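Local structure of T cell receptor gamma chain (Monodelphis domestica, 7L15) at residues V4-R9 against Y95-W100; A67-A72 against L82-L87; Y203-E208 against K215-S220. The protein forms the gamma chain of a marsupial gamma mu T cell receptor, pairing with a mu chain in a receptor that probably recognises antigen. All coordinates share one frame; numbering follows the deposited sequence.

Interaction 1. Residues V4-R9 against Y95-W100; sequences VALEQR and YHCASW
In Gln8, CG lies anti to the carbonyl carbon (chi1 -69°) and the chain beyond it runs extended (chi2 -173°), which carries the amide across the core onto the backbone of 95-100. There it grips the strand at two points. Gln8 NE2 donates to Tyr95 O at 2.9 Å, with that oxygen close to the amide plane. Gln8 OE1 accepts from Cys97 N at 3.2 Å, the donor standing well above the carbonyl plane. OE1 also accepts from Gly110 N of strand 104-116, so the buried amide is held at both ends and its rotation is fixed. This is the core of an immunoglobulin V domain, where strands 5-7 and 93-101 belong to the two facing sheets and Cys97 closes the intersheet disulfide with Cys25. The cysteine sulfur sits in the crowded position between N and carbonyl carbon (chi1 58°), and that points it at the N-terminal strand. Gln8 CG packs against Cys97 SG at 3.6 Å. Two residues earlier, Leu6 CD2 reaches Cys97 SG at 3.6 Å and also rests on Ala98 CA at 3.6 Å, while Trp37 packs against both Gln8 and Cys97.

Interaction 2. Residues A67-A72 against L82-L87; sequences ADKVRA and LIVSDL
Lys69 sits just before strand 70-75, and its side chain starts out directed away from 82-87. CG is anti to the backbone N (chi1 -177°), but a bend at chi2 (64°) swings the otherwise extended chain back over the turn that follows the partner strand. CD and CE pass alongside Ser85 O, and Lys69 NZ donates to Ser85 O at 2.8 Å, nearly along the C=O axis. Asp86 O is as near to NZ but poorly angled for a bond. The ammonium also forms a salt bridge with Asp91, so its charge is met by a carboxylate as well as a carbonyl. The Lys69 backbone joins in: Lys69 O accepts a nearly straight hydrogen bond from Ser85 N at 2.9 Å, while Ser85 OG makes only a weak bond to Asp68 O. Along the strands, Arg71 and Ile83 form the hydrogen-bonded pair, with Ile83 N to Arg71 O at 2.9 Å. On the buried face Val70 and Val84 stand side by side, Val70 CG1 lying 4.0 Å from Val84 CG2. Leu82, CG anti to its N (chi1 170°), slants its CD1 toward Val70 CB at 4.1 Å. Leu50 of the facing sheet packs on Val70, Ala72 and Leu82. Strands 70-75 and 79-84, consecutive and antiparallel with these side chains facing inward, are the D-E hairpin of this V domain.

Interaction 3. Residues Y203-E208 against K215-S220; sequences YFYQHE and KAFSIS
The tight side of this hairpin is the face bearing Tyr203, Tyr205, Lys215 and Phe217. Tyr205 CG lies between the backbone N and the carbonyl carbon (chi1 63°), which leans its ring across toward the other strand. Lys215 CB then lies over one face of the Tyr205 ring in a CH-pi contact, 3.8 Å from the ring centroid, and Lys215 CG comes to 3.5 Å from Tyr205 OH. The ring's edge meets Phe217 edge to edge, Tyr205 CE1 lying in the plane of the phenylalanine ring 3.5 Å from Phe217 CE2. Tyr203 packs more loosely, its CD2 4.2 Å from Phe217 CD2, but Phe129 of the facing sheet touches both rings. On the tight face itself, the end of Lys215, bent at chi2 and chi4, leads away from the pair. On the other, more solvent-exposed face the contact is thin: Phe204 CD2 rests on Ala216 CB at 3.6 Å, with Tyr160 beside the phenyl ring. Between the faces, Tyr203 and Phe217 exchange two backbone hydrogen bonds, the shorter running from Phe217 N to Tyr203 O at 2.7 Å, and Tyr205 pairs likewise with Lys215. Strands 201-206 and 215-219 are the F and G strands of a constant-type immunoglobulin domain, with Tyr203, Tyr205 and Phe217 turned toward the facing sheet.

Interactions 1 and 2 both belong to the V domain, and 67-72/82-87 is nested inside the long loop that 4-9/95-100 closes. Strands 5-7, 79-84 and 70-75 share one sheet of the sandwich, while strand 93-101 lies in the other. The two centres are about 18 Å apart, yet Tyr95 CD2 packs on Leu82 CD2 at 3.8 Å, joining them through one hydrophobic core. Interaction 3 comes later in the chain, in the constant-type domain, with its centre about 23 Å from that of interaction 1 and about 33 Å from that of interaction 2. Arg9 nevertheless packs near Gln206, so the N-terminal segment also contributes to the junction between domains. Strand 93-101 additionally faces the mu chain through His96 and Trp100.

Interaction 1. Residues V4-R9 against Y95-W100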
ATOM      1  N   VAL B   4       2.667  -6.120 -19.587  1.00104.05           N
ATOM      2  CA  VAL B   4       2.427  -4.680 -19.578  1.00 93.20           C
ATOM      3  C   VAL B   4       2.536  -4.145 -18.156  1.00 86.61           C
ATOM      4  O   VAL B   4       2.113  -4.795 -17.189  1.00 80.18           O
ATOM      5  CB  VAL B   4       1.060  -4.357 -20.211  1.00 87.06           C
ATOM      6  CG1 VAL B   4      -0.084  -4.889 -19.363  1.00 79.37           C
ATOM      7  CG2 VAL B   4       0.918  -2.869 -20.443  1.00 76.49           C
ATOM      8  N   ALA B   5       3.116  -2.949 -18.023  1.00 86.89           N
ATOM      9  CA  ALA B   5       3.359  -2.335 -16.721  1.00 78.85           C
ATOM     10  C   ALA B   5       3.314  -0.817 -16.834  1.00 80.24           C
ATOM     11  O   ALA B   5       3.793  -0.243 -17.816  1.00 85.58           O
ATOM     12  CB  ALA B   5       4.711  -2.762 -16.148  1.00 69.97           C
ATOM     13  N   LEU B   6       2.772  -0.172 -15.802  1.00 70.03           N
ATOM     14  CA  LEU B   6       2.591   1.270 -15.777  1.00 67.79           C
ATOM     15  C   LEU B   6       3.250   1.845 -14.532  1.00 70.82           C
ATOM     16  O   LEU B   6       3.105   1.300 -13.434  1.00 72.10           O
ATOM     17  CB  LEU B   6       1.107   1.649 -15.791  1.00 67.67           C
ATOM     18  CG  LEU B   6       0.160   0.979 -16.793  1.00 63.70           C
ATOM     19  CD1 LEU B   6      -0.197  -0.437 -16.354  1.00 66.56           C
ATOM     20  CD2 LEU B   6      -1.095   1.824 -16.939  1.00 56.69           C
ATOM     21  N   GLU B   7       3.956   2.960 -14.711  1.00 65.62           N
ATOM     22  CA  GLU B   7       4.734   3.603 -13.661  1.00 67.94           C
ATOM     23  C   GLU B   7       4.187   5.005 -13.418  1.00 63.97           C
ATOM     24  O   GLU B   7       3.899   5.735 -14.369  1.00 67.58           O
ATOM     25  CB  GLU B   7       6.222   3.670 -14.054  1.00 74.85           C
ATOM     26  CG  GLU B   7       7.132   4.362 -13.035  1.00 82.96           C
ATOM     27  CD  GLU B   7       8.508   4.740 -13.601  1.00 86.84           C
ATOM     28  OE1 GLU B   7       8.606   5.751 -14.332  1.00 89.70           O
ATOM     29  OE2 GLU B   7       9.494   4.031 -13.306  1.00 86.14           O
ATOM     30  N   GLN B   8       4.052   5.387 -12.144  1.00 50.39           N
ATOM     31  CA  GLN B   8       3.481   6.676 -11.766  1.00 52.70           C
ATOM     32  C   GLN B   8       4.370   7.331 -10.723  1.00 57.74           C
ATOM     33  O   GLN B   8       4.617   6.748  -9.665  1.00 57.82           O
ATOM     34  CB  GLN B   8       2.054   6.523 -11.223  1.00 48.52           C
ATOM     35  CG  GLN B   8       1.033   6.104 -12.270  1.00 41.08           C
ATOM     36  CD  GLN B   8      -0.404   6.132 -11.736  1.00 40.73           C
ATOM     37  OE1 GLN B   8      -0.997   5.082 -11.454  1.00 39.96           O
ATOM     38  NE2 GLN B   8      -0.970   7.334 -11.617  1.00 40.50           N
ATOM     39  N   ARG B   9       4.839   8.542 -11.015  1.00 55.44           N
ATOM     40  CA  ARG B   9       5.731   9.279 -10.132  1.00 56.29           C
ATOM     41  C   ARG B   9       5.498  10.754 -10.402  1.00 68.14           C
ATOM     42  O   ARG B   9       5.170  11.124 -11.535  1.00 77.87           O
ATOM     43  CB  ARG B   9       7.216   8.923 -10.363  1.00 54.57           C
ATOM     44  CG  ARG B   9       7.619   7.493  -9.965  1.00 59.77           C
ATOM     45  CD  ARG B   9       9.121   7.255 -10.081  1.00 69.44           C
ATOM     46  NE  ARG B   9       9.461   5.838  -9.945  1.00 76.24           N
ATOM     47  CZ  ARG B   9      10.702   5.369  -9.835  1.00 76.64           C
ATOM     48  NH1 ARG B   9      11.734   6.202  -9.835  1.00 76.82           N
ATOM     49  NH2 ARG B   9      10.912   4.069  -9.725  1.00 74.30           N
ATOM     50  N   TYR B  95      -5.141   8.626  -7.838  1.00 43.82           N
ATOM     51  CA  TYR B  95      -5.381   8.581  -9.273  1.00 40.44           C
ATOM     52  C   TYR B  95      -4.499   7.503  -9.891  1.00 49.50           C
ATOM     53  O   TYR B  95      -3.267   7.561  -9.783  1.00 45.39           O
ATOM     54  CB  TYR B  95      -5.095   9.937  -9.907  1.00 39.58           C
ATOM     55  CG  TYR B  95      -6.069  11.022  -9.510  1.00 41.72           C
ATOM     56  CD1 TYR B  95      -6.149  11.462  -8.198  1.00 37.81           C
ATOM     57  CD2 TYR B  95      -6.909  11.614 -10.454  1.00 39.31           C
ATOM     58  CE1 TYR B  95      -7.032  12.447  -7.826  1.00 41.70           C
ATOM     59  CE2 TYR B  95      -7.812  12.600 -10.080  1.00 40.46           C
ATOM     60  CZ  TYR B  95      -7.865  13.007  -8.755  1.00 44.80           C
ATOM     61  OH  TYR B  95      -8.739  13.995  -8.336  1.00 48.24           O
ATOM     62  N   HIS B  96      -5.125   6.529 -10.537  1.00 41.88           N
ATOM     63  CA  HIS B  96      -4.431   5.412 -11.157  1.00 35.05           C
ATOM     64  C   HIS B  96      -4.594   5.499 -12.664  1.00 45.77           C
ATOM     65  O   HIS B  96      -5.713   5.666 -13.159  1.00 47.96           O
ATOM     66  CB  HIS B  96      -5.000   4.074 -10.692  1.00 37.31           C
ATOM     67  CG  HIS B  96      -4.914   3.839  -9.215  1.00 42.27           C
ATOM     68  ND1 HIS B  96      -3.890   3.125  -8.639  1.00 42.32           N
ATOM     69  CD2 HIS B  96      -5.749   4.178  -8.206  1.00 40.17           C
ATOM     70  CE1 HIS B  96      -4.086   3.051  -7.336  1.00 40.68           C
ATOM     71  NE2 HIS B  96      -5.201   3.695  -7.045  1.00 46.67           N
ATOM     72  N   CYS B  97      -3.500   5.353 -13.393  1.00 51.18           N
ATOM     73  CA  CYS B  97      -3.642   5.058 -14.808  1.00 53.68           C
ATOM     74  C   CYS B  97      -3.781   3.553 -14.995  1.00 48.42           C
ATOM     75  O   CYS B  97      -3.355   2.764 -14.157  1.00 50.48           O
ATOM     76  CB  CYS B  97      -2.459   5.589 -15.617  1.00 63.34           C
ATOM     77  SG  CYS B  97      -0.850   4.974 -15.135  1.00 64.62           S
ATOM     78  N   ALA B  98      -4.418   3.160 -16.092  1.00 48.95           N
ATOM     79  CA  ALA B  98      -4.690   1.752 -16.313  1.00 44.90           C
ATOM     80  C   ALA B  98      -4.623   1.453 -17.800  1.00 52.50           C
ATOM     81  O   ALA B  98      -4.730   2.355 -18.639  1.00 49.84           O
ATOM     82  CB  ALA B  98      -6.054   1.354 -15.756  1.00 44.62           C
ATOM     83  N   SER B  99      -4.463   0.167 -18.119  1.00 52.42           N
ATOM     84  CA  SER B  99      -4.500  -0.269 -19.509  1.00 56.76           C
ATOM     85  C   SER B  99      -5.102  -1.662 -19.615  1.00 54.48           C
ATOM     86  O   SER B  99      -4.782  -2.552 -18.821  1.00 58.35           O
ATOM     87  CB  SER B  99      -3.101  -0.272 -20.138  1.00 60.18           C
ATOM     88  OG  SER B  99      -3.205  -0.520 -21.525  1.00 63.60           O
ATOM     89  N   TRP B 100      -5.964  -1.845 -20.611  1.00 60.43           N
ATOM     90  CA  TRP B 100      -6.448  -3.173 -20.960  1.00 61.65           C
ATOM     91  C   TRP B 100      -5.305  -4.025 -21.490  1.00 63.60           C
ATOM     92  O   TRP B 100      -4.472  -3.553 -22.269  1.00 67.23           O
ATOM     93  CB  TRP B 100      -7.545  -3.084 -22.019  1.00 57.98           C
ATOM     94  CG  TRP B 100      -8.886  -2.689 -21.489  1.00 56.87           C
ATOM     95  CD1 TRP B 100      -9.569  -1.545 -21.770  1.00 52.11           C
ATOM     96  CD2 TRP B 100      -9.712  -3.439 -20.581  1.00 58.41           C
ATOM     97  NE1 TRP B 100     -10.770  -1.532 -21.093  1.00 61.37           N
ATOM     98  CE2 TRP B 100     -10.880  -2.686 -20.361  1.00 59.69           C
ATOM     99  CE3 TRP B 100      -9.572  -4.673 -19.935  1.00 62.27           C
ATOM    100  CZ2 TRP B 100     -11.903  -3.119 -19.521  1.00 58.96           C
ATOM    101  CZ3 TRP B 100     -10.591  -5.106 -19.104  1.00 61.08           C
ATOM    102  CH2 TRP B 100     -11.743  -4.329 -18.906  1.00 64.79           C
TER

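Interaction 2. Residues A67-A72 against L82-L87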
ATOM      1  N   ALA B  67     -13.941  18.337 -19.889  1.00 65.73           N
ATOM      2  CA  ALA B  67     -12.598  18.458 -20.448  1.00 59.84           C
ATOM      3  C   ALA B  67     -11.867  19.680 -19.912  1.00 63.49           C
ATOM      4  O   ALA B  67     -10.631  19.717 -19.959  1.00 68.86           O
ATOM      5  CB  ALA B  67     -12.666  18.515 -21.974  1.00 58.24           C
ATOM      6  N   ASP B  68     -12.602  20.680 -19.406  1.00 66.30           N
ATOM      7  CA  ASP B  68     -11.974  21.800 -18.709  1.00 71.40           C
ATOM      8  C   ASP B  68     -11.376  21.367 -17.375  1.00 72.64           C
ATOM      9  O   ASP B  68     -10.430  21.994 -16.887  1.00 77.63           O
ATOM     10  CB  ASP B  68     -12.987  22.912 -18.449  1.00 79.32           C
ATOM     11  CG  ASP B  68     -13.554  23.504 -19.716  1.00 90.51           C
ATOM     12  OD1 ASP B  68     -13.398  22.898 -20.798  1.00 91.65           O
ATOM     13  OD2 ASP B  68     -14.165  24.589 -19.617  1.00 95.71           O
ATOM     14  N   LYS B  69     -11.923  20.316 -16.768  1.00 61.85           N
ATOM     15  CA  LYS B  69     -11.524  19.883 -15.433  1.00 61.70           C
ATOM     16  C   LYS B  69     -10.419  18.829 -15.471  1.00 56.53           C
ATOM     17  O   LYS B  69      -9.453  18.931 -14.712  1.00 60.35           O
ATOM     18  CB  LYS B  69     -12.758  19.361 -14.678  1.00 54.11           C
ATOM     19  CG  LYS B  69     -12.521  18.931 -13.230  1.00 55.21           C
ATOM     20  CD  LYS B  69     -12.105  20.088 -12.337  1.00 57.42           C
ATOM     21  CE  LYS B  69     -11.798  19.614 -10.914  1.00 46.59           C
ATOM     22  NZ  LYS B  69     -11.314  20.743 -10.084  1.00 48.85           N
ATOM     23  N   VAL B  70     -10.535  17.822 -16.338  1.00 53.72           N
ATOM     24  CA  VAL B  70      -9.527  16.775 -16.487  1.00 56.35           C
ATOM     25  C   VAL B  70      -9.256  16.564 -17.968  1.00 58.57           C
ATOM     26  O   VAL B  70     -10.184  16.557 -18.783  1.00 63.92           O
ATOM     27  CB  VAL B  70      -9.955  15.443 -15.836  1.00 51.86           C
ATOM     28  CG1 VAL B  70      -9.894  15.559 -14.346  1.00 54.92           C
ATOM     29  CG2 VAL B  70     -11.366  15.049 -16.305  1.00 43.07           C
ATOM     30  N   ARG B  71      -7.987  16.364 -18.307  1.00 56.91           N
ATOM     31  CA  ARG B  71      -7.559  16.294 -19.697  1.00 61.91           C
ATOM     32  C   ARG B  71      -6.238  15.542 -19.741  1.00 62.10           C
ATOM     33  O   ARG B  71      -5.311  15.886 -19.000  1.00 60.07           O
ATOM     34  CB  ARG B  71      -7.407  17.707 -20.286  1.00 65.14           C
ATOM     35  CG  ARG B  71      -7.230  17.777 -21.798  1.00 76.38           C
ATOM     36  CD  ARG B  71      -6.916  19.208 -22.262  1.00 81.27           C
ATOM     37  NE  ARG B  71      -5.577  19.633 -21.847  1.00 81.28           N
ATOM     38  CZ  ARG B  71      -4.461  19.309 -22.495  1.00 80.89           C
ATOM     39  NH1 ARG B  71      -3.289  19.734 -22.046  1.00 85.29           N
ATOM     40  NH2 ARG B  71      -4.519  18.554 -23.589  1.00 75.50           N
ATOM     41  N   ALA B  72      -6.157  14.518 -20.587  1.00 58.00           N
ATOM     42  CA  ALA B  72      -4.911  13.789 -20.794  1.00 65.60           C
ATOM     43  C   ALA B  72      -4.245  14.223 -22.094  1.00 81.11           C
ATOM     44  O   ALA B  72      -4.920  14.496 -23.090  1.00 89.69           O
ATOM     45  CB  ALA B  72      -5.156  12.284 -20.825  1.00 64.59           C
ATOM     46  N   LEU B  82      -1.971  13.321 -16.970  1.00 54.87           N
ATOM     47  CA  LEU B  82      -3.305  13.791 -16.624  1.00 49.74           C
ATOM     48  C   LEU B  82      -3.192  15.135 -15.917  1.00 56.25           C
ATOM     49  O   LEU B  82      -2.494  15.251 -14.903  1.00 60.22           O
ATOM     50  CB  LEU B  82      -4.027  12.780 -15.726  1.00 43.33           C
ATOM     51  CG  LEU B  82      -5.349  13.226 -15.093  1.00 52.61           C
ATOM     52  CD1 LEU B  82      -6.437  13.355 -16.152  1.00 50.28           C
ATOM     53  CD2 LEU B  82      -5.783  12.285 -13.972  1.00 47.97           C
ATOM     54  N   ILE B  83      -3.887  16.142 -16.432  1.00 49.76           N
ATOM     55  CA  ILE B  83      -3.935  17.453 -15.800  1.00 55.00           C
ATOM     56  C   ILE B  83      -5.302  17.635 -15.170  1.00 58.05           C
ATOM     57  O   ILE B  83      -6.329  17.446 -15.836  1.00 50.75           O
ATOM     58  CB  ILE B  83      -3.641  18.585 -16.794  1.00 65.60           C
ATOM     59  CG1 ILE B  83      -2.194  18.503 -17.275  1.00 74.31           C
ATOM     60  CG2 ILE B  83      -3.918  19.939 -16.134  1.00 65.32           C
ATOM     61  CD1 ILE B  83      -1.695  19.777 -17.934  1.00 82.87           C
ATOM     62  N   VAL B  84      -5.309  17.993 -13.887  1.00 55.00           N
ATOM     63  CA  VAL B  84      -6.523  18.276 -13.140  1.00 50.09           C
ATOM     64  C   VAL B  84      -6.484  19.757 -12.795  1.00 56.33           C
ATOM     65  O   VAL B  84      -5.611  20.205 -12.041  1.00 51.70           O
ATOM     66  CB  VAL B  84      -6.630  17.393 -11.891  1.00 51.31           C
ATOM     67  CG1 VAL B  84      -7.970  17.595 -11.196  1.00 46.34           C
ATOM     68  CG2 VAL B  84      -6.463  15.950 -12.284  1.00 50.16           C
ATOM     69  N   SER B  85      -7.400  20.525 -13.374  1.00 56.47           N
ATOM     70  CA  SER B  85      -7.380  21.973 -13.230  1.00 60.04           C
ATOM     71  C   SER B  85      -8.238  22.412 -12.049  1.00 52.31           C
ATOM     72  O   SER B  85      -9.066  21.653 -11.531  1.00 45.73           O
ATOM     73  CB  SER B  85      -7.881  22.660 -14.507  1.00 59.46           C
ATOM     74  OG  SER B  85      -7.231  22.149 -15.653  1.00 62.65           O
ATOM     75  N   ASP B  86      -8.025  23.663 -11.642  1.00 43.83           N
ATOM     76  CA  ASP B  86      -8.858  24.376 -10.674  1.00 54.75           C
ATOM     77  C   ASP B  86      -9.171  23.485  -9.475  1.00 52.30           C
ATOM     78  O   ASP B  86     -10.323  23.233  -9.124  1.00 56.09           O
ATOM     79  CB  ASP B  86     -10.142  24.899 -11.329  1.00 61.04           C
ATOM     80  CG  ASP B  86     -10.981  25.758 -10.381  1.00 73.89           C
ATOM     81  OD1 ASP B  86     -10.441  26.742  -9.828  1.00 77.66           O
ATOM     82  OD2 ASP B  86     -12.177  25.449 -10.177  1.00 75.37           O
ATOM     83  N   LEU B  87      -8.096  22.999  -8.866  1.00 50.79           N
ATOM     84  CA  LEU B  87      -8.198  22.021  -7.797  1.00 43.34           C
ATOM     85  C   LEU B  87      -9.086  22.522  -6.668  1.00 45.66           C
ATOM     86  O   LEU B  87      -9.041  23.697  -6.291  1.00 49.24           O
ATOM     87  CB  LEU B  87      -6.799  21.699  -7.278  1.00 46.37           C
ATOM     88  CG  LEU B  87      -6.025  20.914  -8.340  1.00 53.01           C
ATOM     89  CD1 LEU B  87      -4.566  20.760  -7.957  1.00 45.67           C
ATOM     90  CD2 LEU B  87      -6.678  19.542  -8.560  1.00 48.82           C
TER

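Interaction 3. Residues Y203-E208 against K215-S220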
ATOM      1  N   TYR B 203      18.776   0.290   0.643  1.00 44.05           N
ATOM      2  CA  TYR B 203      17.534   0.828   1.174  1.00 41.71           C
ATOM      3  C   TYR B 203      17.117   2.023   0.325  1.00 41.00           C
ATOM      4  O   TYR B 203      17.935   2.913   0.056  1.00 41.42           O
ATOM      5  CB  TYR B 203      17.712   1.237   2.640  1.00 40.27           C
ATOM      6  CG  TYR B 203      16.543   2.019   3.216  1.00 35.71           C
ATOM      7  CD1 TYR B 203      15.437   1.364   3.743  1.00 37.32           C
ATOM      8  CD2 TYR B 203      16.549   3.414   3.219  1.00 44.83           C
ATOM      9  CE1 TYR B 203      14.364   2.079   4.271  1.00 42.69           C
ATOM     10  CE2 TYR B 203      15.477   4.147   3.732  1.00 45.18           C
ATOM     11  CZ  TYR B 203      14.395   3.477   4.262  1.00 50.05           C
ATOM     12  OH  TYR B 203      13.347   4.204   4.779  1.00 50.33           O
ATOM     13  N   PHE B 204      15.849   2.045  -0.088  1.00 39.98           N
ATOM     14  CA  PHE B 204      15.311   3.091  -0.954  1.00 42.53           C
ATOM     15  C   PHE B 204      14.115   3.777  -0.313  1.00 45.29           C
ATOM     16  O   PHE B 204      13.300   3.130   0.347  1.00 46.22           O
ATOM     17  CB  PHE B 204      14.813   2.536  -2.280  1.00 43.36           C
ATOM     18  CG  PHE B 204      15.834   1.804  -3.064  1.00 53.31           C
ATOM     19  CD1 PHE B 204      15.962   0.437  -2.946  1.00 52.97           C
ATOM     20  CD2 PHE B 204      16.639   2.477  -3.967  1.00 59.03           C
ATOM     21  CE1 PHE B 204      16.900  -0.249  -3.706  1.00 56.62           C
ATOM     22  CE2 PHE B 204      17.574   1.793  -4.728  1.00 56.04           C
ATOM     23  CZ  PHE B 204      17.702   0.434  -4.595  1.00 45.44           C
ATOM     24  N   TYR B 205      13.951   5.072  -0.588  1.00 43.51           N
ATOM     25  CA  TYR B 205      12.671   5.706  -0.303  1.00 49.70           C
ATOM     26  C   TYR B 205      12.346   6.770  -1.346  1.00 47.73           C
ATOM     27  O   TYR B 205      13.234   7.371  -1.953  1.00 43.99           O
ATOM     28  CB  TYR B 205      12.615   6.302   1.125  1.00 43.87           C
ATOM     29  CG  TYR B 205      13.586   7.419   1.429  1.00 50.39           C
ATOM     30  CD1 TYR B 205      14.875   7.147   1.865  1.00 45.31           C
ATOM     31  CD2 TYR B 205      13.198   8.755   1.308  1.00 53.67           C
ATOM     32  CE1 TYR B 205      15.757   8.182   2.162  1.00 55.49           C
ATOM     33  CE2 TYR B 205      14.057   9.781   1.604  1.00 50.79           C
ATOM     34  CZ  TYR B 205      15.337   9.500   2.020  1.00 55.31           C
ATOM     35  OH  TYR B 205      16.175  10.555   2.298  1.00 57.10           O
ATOM     36  N   GLN B 206      11.048   6.982  -1.551  1.00 46.51           N
ATOM     37  CA  GLN B 206      10.522   8.017  -2.425  1.00 45.89           C
ATOM     38  C   GLN B 206       9.602   8.933  -1.631  1.00 51.43           C
ATOM     39  O   GLN B 206       8.896   8.499  -0.712  1.00 52.25           O
ATOM     40  CB  GLN B 206       9.732   7.435  -3.613  1.00 44.07           C
ATOM     41  CG  GLN B 206      10.562   6.632  -4.590  1.00 49.24           C
ATOM     42  CD  GLN B 206       9.693   5.827  -5.537  1.00 55.65           C
ATOM     43  OE1 GLN B 206       8.713   6.336  -6.064  1.00 64.20           O
ATOM     44  NE2 GLN B 206      10.035   4.561  -5.734  1.00 59.37           N
ATOM     45  N   HIS B 207       9.599  10.203  -2.012  1.00 43.63           N
ATOM     46  CA  HIS B 207       8.790  11.191  -1.326  1.00 46.60           C
ATOM     47  C   HIS B 207       8.630  12.382  -2.246  1.00 51.58           C
ATOM     48  O   HIS B 207       9.509  12.664  -3.070  1.00 48.03           O
ATOM     49  CB  HIS B 207       9.419  11.626  -0.005  1.00 46.14           C
ATOM     50  CG  HIS B 207       8.505  12.457   0.826  1.00 48.24           C
ATOM     51  ND1 HIS B 207       8.431  13.826   0.704  1.00 43.57           N
ATOM     52  CD2 HIS B 207       7.575  12.107   1.744  1.00 42.11           C
ATOM     53  CE1 HIS B 207       7.523  14.291   1.543  1.00 47.26           C
ATOM     54  NE2 HIS B 207       6.991  13.267   2.190  1.00 44.81           N
ATOM     55  N   GLU B 208       7.502  13.086  -2.088  1.00 44.62           N
ATOM     56  CA  GLU B 208       7.189  14.172  -3.010  1.00 47.60           C
ATOM     57  C   GLU B 208       8.231  15.287  -2.935  1.00 49.31           C
ATOM     58  O   GLU B 208       8.499  15.953  -3.940  1.00 55.00           O
ATOM     59  CB  GLU B 208       5.779  14.712  -2.734  1.00 43.53           C
ATOM     60  CG  GLU B 208       5.336  15.822  -3.682  1.00 40.61           C
ATOM     61  CD  GLU B 208       4.017  16.492  -3.269  1.00 51.39           C
ATOM     62  OE1 GLU B 208       3.253  15.903  -2.471  1.00 53.79           O
ATOM     63  OE2 GLU B 208       3.742  17.615  -3.749  1.00 56.41           O
ATOM     64  N   LYS B 215      15.746   8.266  -3.255  1.00 53.82           N
ATOM     65  CA  LYS B 215      16.983   8.283  -2.478  1.00 53.46           C
ATOM     66  C   LYS B 215      17.363   6.848  -2.132  1.00 47.11           C
ATOM     67  O   LYS B 215      16.493   6.022  -1.846  1.00 54.83           O
ATOM     68  CB  LYS B 215      16.813   9.100  -1.191  1.00 49.34           C
ATOM     69  CG  LYS B 215      18.102   9.339  -0.420  1.00 60.70           C
ATOM     70  CD  LYS B 215      19.085  10.197  -1.214  1.00 66.15           C
ATOM     71  CE  LYS B 215      20.346  10.505  -0.406  1.00 70.51           C
ATOM     72  NZ  LYS B 215      20.029  11.342   0.787  1.00 74.20           N
ATOM     73  N   ALA B 216      18.658   6.545  -2.163  1.00 47.76           N
ATOM     74  CA  ALA B 216      19.136   5.189  -1.927  1.00 43.54           C
ATOM     75  C   ALA B 216      20.321   5.201  -0.979  1.00 48.28           C
ATOM     76  O   ALA B 216      21.219   6.039  -1.106  1.00 52.09           O
ATOM     77  CB  ALA B 216      19.550   4.498  -3.229  1.00 50.39           C
ATOM     78  N   PHE B 217      20.327   4.256  -0.037  1.00 41.65           N
ATOM     79  CA  PHE B 217      21.445   4.067   0.876  1.00 47.25           C
ATOM     80  C   PHE B 217      21.995   2.655   0.738  1.00 46.65           C
ATOM     81  O   PHE B 217      21.244   1.698   0.562  1.00 48.16           O
ATOM     82  CB  PHE B 217      21.033   4.341   2.330  1.00 46.01           C
ATOM     83  CG  PHE B 217      20.745   5.782   2.593  1.00 45.47           C
ATOM     84  CD1 PHE B 217      21.746   6.633   3.039  1.00 61.73           C
ATOM     85  CD2 PHE B 217      19.493   6.305   2.339  1.00 45.76           C
ATOM     86  CE1 PHE B 217      21.484   7.981   3.260  1.00 56.42           C
ATOM     87  CE2 PHE B 217      19.226   7.644   2.559  1.00 57.73           C
ATOM     88  CZ  PHE B 217      20.224   8.481   3.010  1.00 59.51           C
ATOM     89  N   SER B 218      23.306   2.540   0.824  1.00 45.99           N
ATOM     90  CA  SER B 218      23.993   1.264   0.782  1.00 53.44           C
ATOM     91  C   SER B 218      24.330   0.836   2.205  1.00 53.36           C
ATOM     92  O   SER B 218      24.773   1.650   3.018  1.00 54.64           O
ATOM     93  CB  SER B 218      25.271   1.378  -0.063  1.00 60.63           C
ATOM     94  OG  SER B 218      26.184   0.336   0.240  1.00 66.67           O
ATOM     95  N   ILE B 219      24.096  -0.435   2.510  1.00 50.70           N
ATOM     96  CA  ILE B 219      24.493  -1.027   3.783  1.00 55.19           C
ATOM     97  C   ILE B 219      25.416  -2.198   3.477  1.00 60.09           C
ATOM     98  O   ILE B 219      25.002  -3.162   2.823  1.00 62.79           O
ATOM     99  CB  ILE B 219      23.276  -1.474   4.606  1.00 55.17           C
ATOM    100  CG1 ILE B 219      22.279  -0.317   4.725  1.00 54.14           C
ATOM    101  CG2 ILE B 219      23.728  -1.933   5.983  1.00 60.54           C
ATOM    102  CD1 ILE B 219      20.959  -0.669   5.405  1.00 50.24           C
ATOM    103  N   SER B 220      26.665  -2.109   3.923  1.00 69.68           N
ATOM    104  CA  SER B 220      27.678  -3.064   3.494  1.00 87.25           C
ATOM    105  C   SER B 220      28.679  -3.293   4.617  1.00 98.95           C
ATOM    106  O   SER B 220      28.751  -2.525   5.581  1.00 96.82           O
ATOM    107  CB  SER B 220      28.389  -2.586   2.222  1.00 94.03           C
ATOM    108  OG  SER B 220      28.967  -1.304   2.404  1.00 92.68           O
TER